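Local structure of Rho guanine nucleotide exchange factor 12 (Homo sapiens, 1TXD) at residues I98-E103 with P191-K196; D104-F109 with K198-H203; Q228-T233 with D292-R297; E245-L250 with S314-L319. The protein acts as a guanine nucleotide exchange factor for the GTPase RhoA, and the chain described here comprises its DH and PH domains. The protein carries 1 engineered substitution. One frame throughout, in Å; residues are numbered along the deposited sequence.

Interactions 1 and 2 lie in the helical DH domain, their centres about 10 Å apart, and both join helix 102-109 to helix 191-230, interaction 1 at the start of the short helix and interaction 2 toward its end. Helix 191-230 runs on to interaction 3, about 48 Å from interaction 2 between centres, where the chain pairs with the PH sheet. Interaction 4, its centre about 13 Å from that of interaction 3, packs helix 245-248 on strand 316-318. Segments alternate along the chain within each pair, and the first pair closes before the second opens. One long helix thus links the domains: interaction 3 joins its far end to the sheet, and interaction 4 lies beside it.

Interaction 1: residues I98-E103 with P191-K196; sequences IDQIGE and PTEREK
In the helical bundle of the DH domain, Glu-193 of helix 191-230 binds the start of helix 102-109, where Ile-101 holds the N-cap position. The side chain of Glu-193 leaves with CG anti to its backbone N (chi1 165°), bends at chi2, and brings its carboxylate to the N-H groups at this helix end. OE1 takes two of them on its syn side: a nearly straight bond from Ile-101 N at 2.8 Å, and a more bent one from Gly-102 N at 3.0 Å, which lies further out of the carboxylate plane. OE2 receives a water that in turn accepts from Glu-103 N. The amide of Gln-100 stands beside the carboxylate with its plane turned 68° to it, and its OE1 is held by Trp-190 through a hydrogen bond. One turn further on, Lys-196 lays CB against Gly-102 CA at 3.8 Å, and a side chain on this glycine would collide with it. The lysine NZ then reaches Glu-103 OE1 in a salt bridge of 2.8 Å. An alanine in place of Glu-193 would probably leave the N-H groups of Ile-101 and Gly-102 without their acceptor and open a gap beside Gln-100. A negative group at the N-terminal end of a helix is likely to be favoured by the helix dipole; here it comes from a distant part of the chain.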
loop_
_atom_site.group_PDB
_atom_site.type_symbol
_atom_site.label_atom_id
_atom_site.label_comp_id
_atom_site.label_asym_id
_atom_site.label_seq_id
_atom_site.Cartn_x
_atom_site.Cartn_y
_atom_site.Cartn_z
ATOM N N ILE A 98 8.243 19.234 29.878
ATOM C CA ILE A 98 8.173 17.792 29.894
ATOM C C ILE A 98 9.545 17.323 30.299
ATOM O O ILE A 98 10.541 17.857 29.812
ATOM C CB ILE A 98 7.798 17.277 28.496
ATOM C CG1 ILE A 98 6.320 17.566 28.218
ATOM C CG2 ILE A 98 8.076 15.812 28.352
ATOM C CD1 ILE A 98 6.120 18.627 27.176
ATOM N N ASP A 99 9.595 16.315 31.159
ATOM C CA ASP A 99 10.877 15.759 31.569
ATOM C C ASP A 99 11.191 14.566 30.682
ATOM O O ASP A 99 11.243 14.731 29.462
ATOM C CB ASP A 99 10.894 15.447 33.077
ATOM C CG ASP A 99 10.849 16.714 33.935
ATOM O OD1 ASP A 99 11.612 17.687 33.643
ATOM O OD2 ASP A 99 10.073 16.827 34.917
ATOM N N GLN A 100 11.329 13.380 31.274
ATOM C CA GLN A 100 11.790 12.182 30.588
ATOM C C GLN A 100 10.642 11.648 29.762
ATOM O O GLN A 100 9.513 11.713 30.212
ATOM C CB GLN A 100 12.186 11.088 31.590
ATOM C CG GLN A 100 13.021 11.548 32.779
ATOM C CD GLN A 100 14.318 12.205 32.326
ATOM O OE1 GLN A 100 15.041 11.632 31.511
ATOM N NE2 GLN A 100 14.597 13.407 32.818
ATOM N N ILE A 101 10.941 11.119 28.581
ATOM C CA ILE A 101 9.912 10.615 27.656
ATOM C C ILE A 101 10.248 9.292 26.946
ATOM O O ILE A 101 9.372 8.664 26.377
ATOM C CB ILE A 101 9.550 11.693 26.621
ATOM C CG1 ILE A 101 8.083 11.601 26.269
ATOM C CG2 ILE A 101 10.423 11.581 25.344
ATOM C CD1 ILE A 101 7.751 12.224 24.982
ATOM N N GLY A 102 11.504 8.861 26.996
ATOM C CA GLY A 102 11.926 7.647 26.323
ATOM C C GLY A 102 11.002 6.490 26.646
ATOM O O GLY A 102 10.597 5.747 25.758
ATOM N N GLU A 103 10.645 6.354 27.918
ATOM C CA GLU A 103 9.901 5.203 28.372
ATOM C C GLU A 103 8.489 5.225 27.799
ATOM O O GLU A 103 7.941 4.184 27.457
ATOM C CB GLU A 103 9.876 5.144 29.913
ATOM C CG GLU A 103 9.635 3.751 30.474
ATOM C CD GLU A 103 10.735 2.753 30.115
ATOM O OE1 GLU A 103 11.918 3.001 30.476
ATOM O OE2 GLU A 103 10.420 1.718 29.485
ATOM N N PRO A 191 22.530 9.852 28.405
ATOM C CA PRO A 191 22.608 8.674 27.525
ATOM C C PRO A 191 21.502 7.633 27.694
ATOM O O PRO A 191 21.133 7.019 26.702
ATOM C CB PRO A 191 23.963 8.048 27.895
ATOM C CG PRO A 191 24.697 9.113 28.576
ATOM C CD PRO A 191 23.681 9.909 29.326
ATOM N N THR A 192 21.021 7.422 28.916
ATOM C CA THR A 192 20.033 6.374 29.193
ATOM C C THR A 192 18.687 6.767 28.587
ATOM O O THR A 192 17.945 5.920 28.065
ATOM C CB THR A 192 19.949 6.131 30.737
ATOM O OG1 THR A 192 21.218 5.673 31.222
ATOM C CG2 THR A 192 19.021 4.985 31.088
ATOM N N GLU A 193 18.397 8.066 28.631
ATOM C CA GLU A 193 17.175 8.605 28.058
ATOM C C GLU A 193 17.251 8.600 26.539
ATOM O O GLU A 193 16.285 8.183 25.876
ATOM C CB GLU A 193 16.899 10.011 28.580
ATOM C CG GLU A 193 15.860 10.805 27.807
ATOM C CD GLU A 193 14.441 10.362 28.079
ATOM O OE1 GLU A 193 13.530 11.058 27.593
ATOM O OE2 GLU A 193 14.236 9.340 28.781
ATOM N N ARG A 194 18.388 9.040 26.002
ATOM C CA ARG A 194 18.608 9.072 24.562
ATOM C C ARG A 194 18.570 7.686 23.941
ATOM O O ARG A 194 18.001 7.515 22.865
ATOM C CB ARG A 194 19.926 9.747 24.191
ATOM C CG ARG A 194 20.282 9.712 22.685
ATOM C CD ARG A 194 21.786 9.710 22.384
ATOM N NE ARG A 194 22.310 11.070 22.345
ATOM C CZ ARG A 194 23.264 11.570 23.155
ATOM N NH1 ARG A 194 23.859 10.834 24.107
ATOM N NH2 ARG A 194 23.644 12.838 23.003
ATOM N N GLU A 195 19.166 6.702 24.606
ATOM C CA GLU A 195 19.141 5.335 24.076
ATOM C C GLU A 195 17.719 4.787 23.872
ATOM O O GLU A 195 17.484 4.040 22.952
ATOM C CB GLU A 195 19.937 4.370 24.957
ATOM C CG GLU A 195 20.816 3.378 24.188
ATOM C CD GLU A 195 21.351 3.921 22.859
ATOM O OE1 GLU A 195 22.217 4.820 22.858
ATOM O OE2 GLU A 195 20.881 3.456 21.799
ATOM N N LYS A 196 16.816 5.155 24.768
ATOM C CA LYS A 196 15.441 4.732 24.726
ATOM C C LYS A 196 14.718 5.395 23.560
ATOM O O LYS A 196 13.920 4.743 22.846
ATOM C CB LYS A 196 14.736 5.116 26.019
ATOM C CG LYS A 196 15.104 4.240 27.189
ATOM C CD LYS A 196 14.775 4.932 28.503
ATOM C CE LYS A 196 15.420 4.204 29.685
ATOM N NZ LYS A 196 14.484 4.113 30.835
HETATM O O HOH W 1 12.252 7.769 30.047
#

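Interaction 2: residues D104-F109 with K198-H203; sequences DLLTWF and KKAADH
Leu-106 of helix 102-109 reaches over Ala-200 of helix 191-230 in the all-helical bundle of the DH domain, where the two segments run nearly parallel, 17° apart, with axes 8.7 Å from each other at closest approach. From CB the leucine places CG anti to its own carbonyl carbon (chi1 -78°), and from there the branch CD2 does the touching. This methyl of Leu-106 rests 3.7 Å from Ala-200 N and 3.8 Å from Ala-200 CB. On its flank it meets the aliphatic part of a lysine: Leu-106 CD2 lies 3.9 Å from Lys-199 CG. The tip also approaches the imidazole of His-203 at a slant. One residue earlier, Leu-105 points at the same alanine, its CB 3.7 Å from Ala-200 CB, so that both leucines touch the alanine methyl, whose small size is consistent with the short distance between the axes. Leu-181 of helix 169-186 touches Ala-200 as well, so a third helix adjoins this contact. On the polar side, Lys-199 NZ approaches His-203 NE2 in the plane of the ring and makes a weak hydrogen bond of 3.1 Å. The ring's ND1 has a weak bond to Glu-114. At the end of helix 102-109, Phe-109 turns its ring away to meet that of Tyr-177, while its backbone carbonyl faces the other helix, with Phe-109 O 3.0 Å from His-203 CB.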
loop_
_atom_site.group_PDB
_atom_site.type_symbol
_atom_site.label_atom_id
_atom_site.label_comp_id
_atom_site.label_asym_id
_atom_site.label_seq_id
_atom_site.Cartn_x
_atom_site.Cartn_y
_atom_site.Cartn_z
ATOM N N ASP A 104 7.923 6.422 27.682
ATOM C CA ASP A 104 6.604 6.584 27.078
ATOM C C ASP A 104 6.655 6.203 25.598
ATOM O O ASP A 104 5.832 5.479 25.125
ATOM C CB ASP A 104 6.094 8.006 27.245
ATOM C CG ASP A 104 6.137 8.453 28.662
ATOM O OD1 ASP A 104 5.513 7.788 29.512
ATOM O OD2 ASP A 104 6.807 9.442 29.019
ATOM N N LEU A 105 7.679 6.665 24.908
ATOM C CA LEU A 105 7.884 6.322 23.513
ATOM C C LEU A 105 8.037 4.830 23.312
ATOM O O LEU A 105 7.568 4.281 22.317
ATOM C CB LEU A 105 9.107 7.047 22.977
ATOM C CG LEU A 105 9.021 8.572 22.967
ATOM C CD1 LEU A 105 10.334 9.077 22.496
ATOM C CD2 LEU A 105 7.929 9.077 22.066
ATOM N N LEU A 106 8.658 4.172 24.275
ATOM C CA LEU A 106 8.783 2.731 24.250
ATOM C C LEU A 106 7.453 2.005 24.507
ATOM O O LEU A 106 7.205 0.967 23.916
ATOM C CB LEU A 106 9.869 2.263 25.241
ATOM C CG LEU A 106 11.294 2.452 24.706
ATOM C CD1 LEU A 106 12.372 1.897 25.705
ATOM C CD2 LEU A 106 11.483 1.832 23.310
ATOM N N THR A 107 6.613 2.546 25.377
ATOM C CA THR A 107 5.239 2.054 25.555
ATOM C C THR A 107 4.344 2.235 24.306
ATOM O O THR A 107 3.504 1.361 23.996
ATOM C CB THR A 107 4.612 2.763 26.787
ATOM O OG1 THR A 107 5.362 2.409 27.954
ATOM C CG2 THR A 107 3.237 2.218 27.100
ATOM N N TRP A 108 4.518 3.363 23.598
ATOM C CA TRP A 108 3.701 3.708 22.456
ATOM C C TRP A 108 4.091 2.908 21.210
ATOM O O TRP A 108 3.216 2.485 20.443
ATOM C CB TRP A 108 3.781 5.216 22.149
ATOM C CG TRP A 108 3.348 6.055 23.269
ATOM C CD1 TRP A 108 2.537 5.679 24.286
ATOM C CD2 TRP A 108 3.687 7.431 23.517
ATOM N NE1 TRP A 108 2.362 6.719 25.164
ATOM C CE2 TRP A 108 3.040 7.811 24.709
ATOM C CE3 TRP A 108 4.455 8.381 22.849
ATOM C CZ2 TRP A 108 3.153 9.096 25.261
ATOM C CZ3 TRP A 108 4.572 9.656 23.397
ATOM C CH2 TRP A 108 3.918 10.000 24.593
ATOM N N PHE A 109 5.391 2.657 21.055
ATOM C CA PHE A 109 5.953 2.203 19.787
ATOM C C PHE A 109 6.787 0.935 19.838
ATOM O O PHE A 109 7.453 0.595 18.844
ATOM C CB PHE A 109 6.809 3.345 19.181
ATOM C CG PHE A 109 6.029 4.593 18.895
ATOM C CD1 PHE A 109 4.908 4.550 18.072
ATOM C CD2 PHE A 109 6.419 5.824 19.432
ATOM C CE1 PHE A 109 4.190 5.686 17.810
ATOM C CE2 PHE A 109 5.711 6.956 19.180
ATOM C CZ PHE A 109 4.591 6.905 18.349
ATOM N N LYS A 198 16.058 6.602 20.806
ATOM C CA LYS A 198 16.546 6.005 19.553
ATOM C C LYS A 198 16.048 4.578 19.332
ATOM O O LYS A 198 15.890 4.162 18.183
ATOM C CB LYS A 198 18.068 6.019 19.474
ATOM C CG LYS A 198 18.632 7.397 19.217
ATOM C CD LYS A 198 20.165 7.407 19.227
ATOM C CE LYS A 198 20.764 7.006 17.870
ATOM N NZ LYS A 198 22.252 7.265 17.861
ATOM N N LYS A 199 15.809 3.832 20.416
ATOM C CA LYS A 199 15.282 2.475 20.295
ATOM C C LYS A 199 13.834 2.530 19.736
ATOM O O LYS A 199 13.513 1.827 18.784
ATOM C CB LYS A 199 15.354 1.735 21.644
ATOM C CG LYS A 199 14.652 0.339 21.711
ATOM C CD LYS A 199 15.291 -0.554 22.787
ATOM C CE LYS A 199 14.283 -1.436 23.567
ATOM N NZ LYS A 199 13.345 -2.172 22.681
ATOM N N ALA A 200 12.999 3.381 20.337
ATOM C CA ALA A 200 11.650 3.662 19.877
ATOM C C ALA A 200 11.633 4.155 18.436
ATOM O O ALA A 200 10.798 3.745 17.657
ATOM C CB ALA A 200 10.971 4.687 20.805
ATOM N N ALA A 201 12.594 4.998 18.070
ATOM C CA ALA A 201 12.713 5.462 16.694
ATOM C C ALA A 201 12.930 4.290 15.742
ATOM O O ALA A 201 12.295 4.251 14.698
ATOM C CB ALA A 201 13.860 6.491 16.552
ATOM N N ASP A 202 13.827 3.353 16.099
ATOM C CA ASP A 202 14.066 2.166 15.274
ATOM C C ASP A 202 12.845 1.252 15.173
ATOM O O ASP A 202 12.569 0.740 14.103
ATOM C CB ASP A 202 15.246 1.329 15.773
ATOM C CG ASP A 202 16.564 1.987 15.530
ATOM O OD1 ASP A 202 16.623 3.004 14.790
ATOM O OD2 ASP A 202 17.607 1.557 16.059
ATOM N N HIS A 203 12.141 1.046 16.281
ATOM C CA HIS A 203 10.836 0.381 16.240
ATOM C C HIS A 203 9.901 1.100 15.267
ATOM O O HIS A 203 9.247 0.445 14.456
ATOM C CB HIS A 203 10.197 0.278 17.623
ATOM C CG HIS A 203 10.782 -0.801 18.490
ATOM N ND1 HIS A 203 10.596 -2.148 18.246
ATOM C CD2 HIS A 203 11.520 -0.728 19.627
ATOM C CE1 HIS A 203 11.220 -2.856 19.175
ATOM N NE2 HIS A 203 11.782 -2.020 20.030
#

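Interaction 3: residues Q228-T233 with D292-R297; sequences QRRLDT and DRLVLR
Arg-230 and Leu-294 cross obliquely where helix 191-230 gives way to strand 231-232, which pairs in parallel with strand 293-295 at the edge of the PH sheet. The guanidinium of Arg-230 lies over the leucine, whose CG sits on one face toward the rim, and NH1 makes a weak hydrogen bond of 3.2 Å to Asp-292 O. Across the sheet, Asp-232 places CG anti to its backbone N (chi1 178°) and holds its carboxylate nearly perpendicular to the guanidinium of Arg-293, at 88° between planes. Asp-232 OD2 meets Arg-293 CD at 3.5 Å, and its OD1 bonds to Ser-234. Thr-233 and Leu-296 run alongside each other in the same sense, touching through Thr-233 CG2 and Leu-296 CD2 at 4.0 Å. Between the segments the backbone bonds alternate in parallel fashion: Leu-294 N donates to Arg-230 O at 3.0 Å, Asp-232 N to Leu-294 O at 2.8 Å, and Leu-296 N to Asp-232 O at 3.2 Å. Leu-294 thus uses both its N-H and its carbonyl. Three backbone hydrogen bonds therefore join the two segments here, whereas the Arg-230 bond is weak and the charges of Asp-232 and Arg-293 stay too far apart for a salt bridge.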
loop_
_atom_site.group_PDB
_atom_site.type_symbol
_atom_site.label_atom_id
_atom_site.label_comp_id
_atom_site.label_asym_id
_atom_site.label_seq_id
_atom_site.Cartn_x
_atom_site.Cartn_y
_atom_site.Cartn_z
ATOM N N GLN A 228 -8.004 -9.125 -13.706
ATOM C CA GLN A 228 -9.019 -10.192 -13.698
ATOM C C GLN A 228 -10.393 -9.691 -14.079
ATOM O O GLN A 228 -11.220 -10.457 -14.596
ATOM C CB GLN A 228 -9.106 -10.889 -12.326
ATOM C CG GLN A 228 -10.145 -12.070 -12.233
ATOM C CD GLN A 228 -9.838 -13.243 -13.196
ATOM O OE1 GLN A 228 -8.861 -13.211 -13.942
ATOM N NE2 GLN A 228 -10.683 -14.263 -13.174
ATOM N N ARG A 229 -10.647 -8.413 -13.828
ATOM C CA ARG A 229 -11.953 -7.817 -14.150
ATOM C C ARG A 229 -12.035 -7.547 -15.652
ATOM O O ARG A 229 -13.017 -7.880 -16.290
ATOM C CB ARG A 229 -12.156 -6.523 -13.353
ATOM C CG ARG A 229 -13.582 -6.009 -13.286
ATOM C CD ARG A 229 -13.714 -4.646 -12.576
ATOM N NE ARG A 229 -12.639 -3.724 -12.952
ATOM C CZ ARG A 229 -12.545 -3.081 -14.122
ATOM N NH1 ARG A 229 -13.479 -3.213 -15.063
ATOM N NH2 ARG A 229 -11.503 -2.287 -14.356
ATOM N N ARG A 230 -10.968 -6.980 -16.206
ATOM C CA ARG A 230 -10.903 -6.617 -17.631
ATOM C C ARG A 230 -10.729 -7.829 -18.588
ATOM O O ARG A 230 -10.891 -7.705 -19.804
ATOM C CB ARG A 230 -9.780 -5.579 -17.834
ATOM C CG ARG A 230 -9.997 -4.291 -16.999
ATOM C CD ARG A 230 -9.115 -3.114 -17.393
ATOM N NE ARG A 230 -7.689 -3.426 -17.247
ATOM C CZ ARG A 230 -6.707 -2.957 -18.024
ATOM N NH1 ARG A 230 -6.963 -2.142 -19.042
ATOM N NH2 ARG A 230 -5.448 -3.313 -17.787
ATOM N N LEU A 231 -10.416 -8.993 -18.014
ATOM C CA LEU A 231 -10.227 -10.245 -18.751
ATOM C C LEU A 231 -11.467 -10.619 -19.569
ATOM O O LEU A 231 -12.573 -10.701 -19.035
ATOM C CB LEU A 231 -9.868 -11.375 -17.760
ATOM C CG LEU A 231 -9.325 -12.725 -18.256
ATOM C CD1 LEU A 231 -7.828 -12.627 -18.590
ATOM C CD2 LEU A 231 -9.590 -13.851 -17.232
ATOM N N ASP A 232 -11.257 -10.856 -20.865
ATOM C CA ASP A 232 -12.331 -11.108 -21.833
ATOM C C ASP A 232 -12.175 -12.496 -22.475
ATOM O O ASP A 232 -11.397 -12.673 -23.416
ATOM C CB ASP A 232 -12.331 -10.014 -22.920
ATOM C CG ASP A 232 -13.401 -10.229 -23.991
ATOM O OD1 ASP A 232 -14.299 -11.075 -23.797
ATOM O OD2 ASP A 232 -13.429 -9.575 -25.056
ATOM N N THR A 233 -12.925 -13.468 -21.954
ATOM C CA THR A 233 -13.010 -14.805 -22.544
ATOM C C THR A 233 -14.285 -14.920 -23.398
ATOM O O THR A 233 -15.237 -15.609 -23.018
ATOM C CB THR A 233 -12.987 -15.905 -21.440
ATOM O OG1 THR A 233 -14.040 -15.688 -20.492
ATOM C CG2 THR A 233 -11.738 -15.823 -20.608
ATOM N N ASP A 292 -10.385 -1.222 -23.670
ATOM C CA ASP A 292 -10.377 -1.481 -22.225
ATOM C C ASP A 292 -10.013 -2.932 -21.875
ATOM O O ASP A 292 -9.379 -3.185 -20.854
ATOM C CB ASP A 292 -11.746 -1.145 -21.607
ATOM C CG ASP A 292 -12.012 0.352 -21.531
ATOM O OD1 ASP A 292 -11.046 1.144 -21.584
ATOM O OD2 ASP A 292 -13.162 0.830 -21.410
ATOM N N ARG A 293 -10.412 -3.871 -22.726
ATOM C CA ARG A 293 -10.372 -5.291 -22.387
ATOM C C ARG A 293 -8.966 -5.886 -22.450
ATOM O O ARG A 293 -8.020 -5.263 -22.936
ATOM C CB ARG A 293 -11.301 -6.091 -23.313
ATOM C CG ARG A 293 -12.744 -5.601 -23.387
ATOM C CD ARG A 293 -13.494 -6.100 -24.624
ATOM N NE ARG A 293 -14.679 -5.295 -24.924
ATOM C CZ ARG A 293 -15.400 -5.391 -26.040
ATOM N NH1 ARG A 293 -15.079 -6.262 -26.999
ATOM N NH2 ARG A 293 -16.455 -4.613 -26.205
ATOM N N LEU A 294 -8.859 -7.106 -21.937
ATOM C CA LEU A 294 -7.649 -7.910 -22.012
ATOM C C LEU A 294 -8.078 -9.301 -22.453
ATOM O O LEU A 294 -8.653 -10.053 -21.662
ATOM C CB LEU A 294 -6.959 -8.003 -20.646
ATOM C CG LEU A 294 -6.331 -6.734 -20.072
ATOM C CD1 LEU A 294 -5.746 -7.046 -18.694
ATOM C CD2 LEU A 294 -5.276 -6.134 -21.007
ATOM N N VAL A 295 -7.777 -9.650 -23.704
ATOM C CA VAL A 295 -8.406 -10.804 -24.346
ATOM C C VAL A 295 -7.598 -12.090 -24.179
ATOM O O VAL A 295 -6.389 -12.106 -24.378
ATOM C CB VAL A 295 -8.674 -10.557 -25.842
ATOM C CG1 VAL A 295 -9.860 -11.392 -26.303
ATOM C CG2 VAL A 295 -8.929 -9.074 -26.124
ATOM N N LEU A 296 -8.294 -13.153 -23.782
ATOM C CA LEU A 296 -7.745 -14.497 -23.727
ATOM C C LEU A 296 -8.280 -15.291 -24.931
ATOM O O LEU A 296 -9.435 -15.734 -24.923
ATOM C CB LEU A 296 -8.146 -15.173 -22.415
ATOM C CG LEU A 296 -7.328 -16.405 -22.008
ATOM C CD1 LEU A 296 -5.922 -16.016 -21.563
ATOM C CD2 LEU A 296 -8.041 -17.204 -20.916
ATOM N N ARG A 297 -7.441 -15.443 -25.963
ATOM C CA ARG A 297 -7.804 -16.148 -27.205
ATOM C C ARG A 297 -6.579 -16.761 -27.922
ATOM O O ARG A 297 -5.464 -16.731 -27.396
ATOM C CB ARG A 297 -8.561 -15.195 -28.142
ATOM C CG ARG A 297 -7.787 -13.943 -28.532
ATOM C CD ARG A 297 -8.301 -13.280 -29.795
ATOM N NE ARG A 297 -7.418 -13.521 -30.935
ATOM C CZ ARG A 297 -7.754 -13.343 -32.209
ATOM N NH1 ARG A 297 -8.967 -12.909 -32.542
ATOM N NH2 ARG A 297 -6.863 -13.595 -33.161
#

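Interaction 4: residues E245-L250 with S314-L319; sequences EELRNL and SPVIKL
The carboxylate of Glu-246 is the flat group that meets the strand, and Lys-318 NZ comes to it at the syn lone pair of OE1, on the OE2 side. The salt bridge measures 3.0 Å from Lys-318 NZ to Glu-246 OE1, and the two side chains cross at about a right angle. Next to this charged pair the contact turns apolar. Leu-247 and Val-316 pass antiparallel to each other, Leu-247 CD2 coming 3.7 Å from Val-316 CB, and Leu-250 CD2 adds a second touch on Val-316 CG2 at 3.9 Å. Ser-314 sends OG anti to its backbone N (chi1 -166°), and from there it donates to Val-316 O at 3.1 Å while standing 3.9 Å from Leu-247 CD1. An alanine in place of Ser-314 would probably leave Val-316 O without this hydrogen bond and Leu-247 without its contact to OG, and set the turn before the strand freer to move. Helix 245-248, weakly bonded within itself, thus packs on strand 316-318 of the PH domain, which pairs antiparallel with strand 283-290. Ile-283 of that neighbouring strand touches both Leu-250 and Val-316, and Leu-250 O accepts from Gln-228 at the end of helix 191-230.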
loop_
_atom_site.group_PDB
_atom_site.type_symbol
_atom_site.label_atom_id
_atom_site.label_comp_id
_atom_site.label_asym_id
_atom_site.label_seq_id
_atom_site.Cartn_x
_atom_site.Cartn_y
_atom_site.Cartn_z
ATOM N N GLU A 245 -12.156 -26.283 -20.551
ATOM C CA GLU A 245 -12.948 -25.763 -19.424
ATOM C C GLU A 245 -12.099 -24.970 -18.418
ATOM O O GLU A 245 -12.567 -23.982 -17.836
ATOM C CB GLU A 245 -13.690 -26.902 -18.715
ATOM C CG GLU A 245 -15.059 -27.190 -19.305
ATOM C CD GLU A 245 -15.762 -28.355 -18.627
ATOM O OE1 GLU A 245 -15.706 -28.434 -17.382
ATOM O OE2 GLU A 245 -16.376 -29.192 -19.335
ATOM N N GLU A 246 -10.862 -25.416 -18.205
ATOM C CA GLU A 246 -9.894 -24.687 -17.385
ATOM C C GLU A 246 -9.815 -23.217 -17.803
ATOM O O GLU A 246 -9.888 -22.311 -16.962
ATOM C CB GLU A 246 -8.489 -25.294 -17.545
ATOM C CG GLU A 246 -8.153 -26.443 -16.607
ATOM C CD GLU A 246 -6.751 -26.984 -16.847
ATOM O OE1 GLU A 246 -5.775 -26.296 -16.472
ATOM O OE2 GLU A 246 -6.622 -28.090 -17.416
ATOM N N LEU A 247 -9.682 -23.002 -19.111
ATOM C CA LEU A 247 -9.234 -21.721 -19.651
ATOM C C LEU A 247 -10.241 -20.583 -19.515
ATOM O O LEU A 247 -9.857 -19.467 -19.169
ATOM C CB LEU A 247 -8.812 -21.890 -21.112
ATOM C CG LEU A 247 -7.615 -22.837 -21.310
ATOM C CD1 LEU A 247 -7.429 -23.191 -22.790
ATOM C CD2 LEU A 247 -6.324 -22.247 -20.720
ATOM N N ARG A 248 -11.517 -20.856 -19.780
ATOM C CA ARG A 248 -12.542 -19.804 -19.744
ATOM C C ARG A 248 -12.895 -19.345 -18.322
ATOM O O ARG A 248 -13.311 -18.203 -18.129
ATOM C CB ARG A 248 -13.803 -20.249 -20.498
ATOM C CG ARG A 248 -14.710 -21.164 -19.712
ATOM C CD ARG A 248 -15.618 -22.004 -20.581
ATOM N NE ARG A 248 -16.460 -22.886 -19.777
ATOM C CZ ARG A 248 -17.210 -23.858 -20.271
ATOM N NH1 ARG A 248 -17.240 -24.089 -21.580
ATOM N NH2 ARG A 248 -17.939 -24.607 -19.450
ATOM N N ASN A 249 -12.725 -20.229 -17.339
ATOM C CA ASN A 249 -12.911 -19.875 -15.931
ATOM C C ASN A 249 -11.598 -19.410 -15.273
ATOM O O ASN A 249 -11.467 -19.430 -14.049
ATOM C CB ASN A 249 -13.507 -21.060 -15.160
ATOM C CG ASN A 249 -15.026 -21.082 -15.205
ATOM O OD1 ASN A 249 -15.693 -20.218 -14.627
ATOM N ND2 ASN A 249 -15.580 -22.078 -15.882
ATOM N N LEU A 250 -10.636 -18.972 -16.085
ATOM C CA LEU A 250 -9.305 -18.630 -15.589
ATOM C C LEU A 250 -9.389 -17.494 -14.582
ATOM O O LEU A 250 -9.948 -16.431 -14.872
ATOM C CB LEU A 250 -8.363 -18.223 -16.727
ATOM C CG LEU A 250 -6.998 -17.679 -16.285
ATOM C CD1 LEU A 250 -6.143 -18.795 -15.723
ATOM C CD2 LEU A 250 -6.291 -16.962 -17.420
ATOM N N SER A 314 -2.433 -22.379 -27.137
ATOM C CA SER A 314 -3.027 -21.788 -25.931
ATOM C C SER A 314 -2.362 -20.459 -25.531
ATOM O O SER A 314 -1.136 -20.338 -25.586
ATOM C CB SER A 314 -2.935 -22.772 -24.757
ATOM O OG SER A 314 -3.765 -22.381 -23.674
ATOM N N PRO A 315 -3.161 -19.467 -25.121
ATOM C CA PRO A 315 -2.618 -18.220 -24.547
ATOM C C PRO A 315 -2.170 -18.375 -23.093
ATOM O O PRO A 315 -1.526 -17.479 -22.583
ATOM C CB PRO A 315 -3.797 -17.248 -24.634
ATOM C CG PRO A 315 -4.990 -18.119 -24.521
ATOM C CD PRO A 315 -4.635 -19.447 -25.159
ATOM N N VAL A 316 -2.526 -19.485 -22.452
ATOM C CA VAL A 316 -2.009 -19.845 -21.135
ATOM C C VAL A 316 -0.984 -20.958 -21.295
ATOM O O VAL A 316 -1.320 -22.064 -21.733
ATOM C CB VAL A 316 -3.145 -20.335 -20.188
ATOM C CG1 VAL A 316 -2.619 -21.245 -19.050
ATOM C CG2 VAL A 316 -3.890 -19.145 -19.616
ATOM N N ILE A 317 0.252 -20.661 -20.905
ATOM C CA ILE A 317 1.341 -21.623 -20.943
ATOM C C ILE A 317 1.705 -22.076 -19.532
ATOM O O ILE A 317 2.200 -21.291 -18.734
ATOM C CB ILE A 317 2.577 -20.985 -21.617
ATOM C CG1 ILE A 317 2.233 -20.482 -23.022
ATOM C CG2 ILE A 317 3.725 -21.976 -21.656
ATOM C CD1 ILE A 317 3.040 -19.257 -23.444
ATOM N N LYS A 318 1.474 -23.343 -19.232
ATOM C CA LYS A 318 1.829 -23.892 -17.930
ATOM C C LYS A 318 3.350 -23.911 -17.749
ATOM O O LYS A 318 4.063 -24.542 -18.521
ATOM C CB LYS A 318 1.244 -25.294 -17.776
ATOM C CG LYS A 318 -0.285 -25.328 -17.906
ATOM C CD LYS A 318 -0.904 -26.430 -17.057
ATOM C CE LYS A 318 -2.421 -26.283 -16.940
ATOM N NZ LYS A 318 -3.092 -27.590 -16.628
ATOM N N LEU A 319 3.842 -23.203 -16.733
ATOM C CA LEU A 319 5.284 -23.107 -16.467
ATOM C C LEU A 319 5.934 -24.448 -16.102
ATOM O O LEU A 319 7.155 -24.599 -16.198
ATOM C CB LEU A 319 5.556 -22.087 -15.345
ATOM C CG LEU A 319 5.229 -20.624 -15.656
ATOM C CD1 LEU A 319 5.327 -19.776 -14.394
ATOM C CD2 LEU A 319 6.145 -20.067 -16.744
#